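Local coordinates for protein branched-chain phosphotransacylase (Enterococcus faecalis, PDB 1YCO) that probably transfers branched-chain acyl groups between coenzyme A and phosphate, at residues Q79-T82 / L83-M87. Sequence-based numbering, arbitrary orientation.
Sequences QTHT and LLKEM
His81 and Lys85, one turn apart on the short helix 80-87, meet through their side chains where the lysine's CE comes obliquely to the imidazole, 3.7 Å from NE2 of His81. Both side chains leave the helix with CG anti to the backbone N (chi1 -178° for His81), and a bend at chi3 of Lys85 swings its chain to the ring. The ammonium itself makes no contact with the imidazole: NZ of Lys85 stays 4.5 Å from NE2 of His81. Beneath this pair the backbones are joined by a 2.8 Å hydrogen bond from Lys85 N to His81 O, the donor tilted out of the carbonyl plane. The preceding turn is closed by Leu84 N to Thr80 O, also 2.8 Å, and by Leu83 N to Gln79 O at 3.2 Å, whereas the bond from Glu86 N to Thr82 O is weak, bent to 134° at the hydrogen.

Gln79 occupies the N-cap position, and its amide folds back over the first turn so that NE2 donates to OG1 of Thr82 over 3.0 Å, with the hydroxyl oxygen lying off the amide plane. This capped turn, with its i to i+4 backbone bonds, begins the helix that follows strand 72-75 of the parallel sheet. Leu83 and Met87 both pack on Val62 of helix 54-66, while Leu83 also touches Lys75 and Met87 touches Leu73, both on that strand. With them on the inward side is the buried carboxylate residue Glu86, which rests on Ala58 and Gln59 and whose OE2 shares a weak hydrogen bond with His92. His81 and Lys85 are exposed. Because the lysine presents a methylene to the ring, their contact is mainly van der Waals, leaving the ammonium beside the imidazole and not bonded to it.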
loop_
_atom_site.group_PDB
_atom_site.type_symbol
_atom_site.label_atom_id
_atom_site.label_comp_id
_atom_site.label_asym_id
_atom_site.label_seq_id
_atom_site.Cartn_x
_atom_site.Cartn_y
_atom_site.Cartn_z
ATOM N N GLN A 79 1.929 15.074 -22.605
ATOM C CA GLN A 79 2.983 14.518 -21.763
ATOM C C GLN A 79 3.119 15.306 -20.461
ATOM O O GLN A 79 3.195 16.538 -20.460
ATOM C CB GLN A 79 4.323 14.516 -22.504
ATOM C CG GLN A 79 4.280 13.833 -23.858
ATOM C CD GLN A 79 3.632 14.706 -24.926
ATOM O OE1 GLN A 79 3.186 14.208 -25.971
ATOM N NE2 GLN A 79 3.588 16.017 -24.676
ATOM N N THR A 80 3.148 14.576 -19.353
ATOM C CA THR A 80 3.271 15.171 -18.031
ATOM C C THR A 80 4.571 15.968 -17.916
ATOM O O THR A 80 4.599 17.070 -17.361
ATOM C CB THR A 80 3.237 14.066 -16.950
ATOM O OG1 THR A 80 2.094 13.235 -17.172
ATOM C CG2 THR A 80 3.152 14.667 -15.549
ATOM N N HIS A 81 5.647 15.406 -18.451
ATOM C CA HIS A 81 6.942 16.067 -18.413
ATOM C C HIS A 81 6.862 17.424 -19.136
ATOM O O HIS A 81 7.402 18.427 -18.659
ATOM C CB HIS A 81 7.991 15.168 -19.073
ATOM C CG HIS A 81 9.375 15.736 -19.054
ATOM N ND1 HIS A 81 10.356 15.336 -19.935
ATOM C CD2 HIS A 81 9.942 16.679 -18.264
ATOM C CE1 HIS A 81 11.466 16.010 -19.692
ATOM N NE2 HIS A 81 11.242 16.832 -18.682
ATOM N N THR A 82 6.178 17.444 -20.280
ATOM C CA THR A 82 6.013 18.660 -21.080
ATOM C C THR A 82 5.334 19.782 -20.298
ATOM O O THR A 82 5.837 20.903 -20.261
ATOM C CB THR A 82 5.156 18.404 -22.344
ATOM O OG1 THR A 82 5.767 17.395 -23.155
ATOM C CG2 THR A 82 5.014 19.679 -23.158
ATOM N N LEU A 83 4.193 19.475 -19.686
ATOM C CA LEU A 83 3.435 20.457 -18.906
ATOM C C LEU A 83 4.152 20.822 -17.620
ATOM O O LEU A 83 4.220 21.989 -17.247
ATOM C CB LEU A 83 2.045 19.909 -18.560
ATOM C CG LEU A 83 1.171 20.731 -17.599
ATOM C CD1 LEU A 83 0.723 22.021 -18.277
ATOM C CD2 LEU A 83 -0.043 19.917 -17.196
ATOM N N LEU A 84 4.690 19.811 -16.951
ATOM C CA LEU A 84 5.385 20.019 -15.687
ATOM C C LEU A 84 6.576 20.947 -15.876
ATOM O O LEU A 84 6.718 21.947 -15.167
ATOM C CB LEU A 84 5.847 18.679 -15.118
ATOM C CG LEU A 84 6.106 18.655 -13.612
ATOM C CD1 LEU A 84 4.808 18.961 -12.864
ATOM C CD2 LEU A 84 6.634 17.286 -13.202
ATOM N N LYS A 85 7.432 20.610 -16.835
ATOM C CA LYS A 85 8.602 21.436 -17.116
ATOM C C LYS A 85 8.116 22.836 -17.498
ATOM O O LYS A 85 8.777 23.847 -17.230
ATOM C CB LYS A 85 9.420 20.854 -18.278
ATOM C CG LYS A 85 10.671 21.678 -18.612
ATOM C CD LYS A 85 11.090 21.531 -20.070
ATOM C CE LYS A 85 11.477 20.100 -20.429
ATOM N NZ LYS A 85 11.819 19.997 -21.887
ATOM N N GLU A 86 6.947 22.875 -18.128
ATOM C CA GLU A 86 6.342 24.122 -18.561
ATOM C C GLU A 86 5.898 25.024 -17.404
ATOM O O GLU A 86 6.161 26.228 -17.414
ATOM C CB GLU A 86 5.150 23.827 -19.482
ATOM C CG GLU A 86 5.344 24.324 -20.901
ATOM C CD GLU A 86 5.454 25.835 -20.957
ATOM O OE1 GLU A 86 6.117 26.356 -21.885
ATOM O OE2 GLU A 86 4.867 26.498 -20.070
ATOM N N MET A 87 5.228 24.449 -16.406
ATOM C CA MET A 87 4.752 25.235 -15.260
ATOM C C MET A 87 5.857 25.579 -14.255
ATOM O O MET A 87 5.662 26.412 -13.373
ATOM C CB MET A 87 3.598 24.498 -14.564
ATOM C CG MET A 87 3.859 23.014 -14.310
ATOM S SD MET A 87 2.391 22.072 -13.746
ATOM C CE MET A 87 2.345 22.564 -12.001
#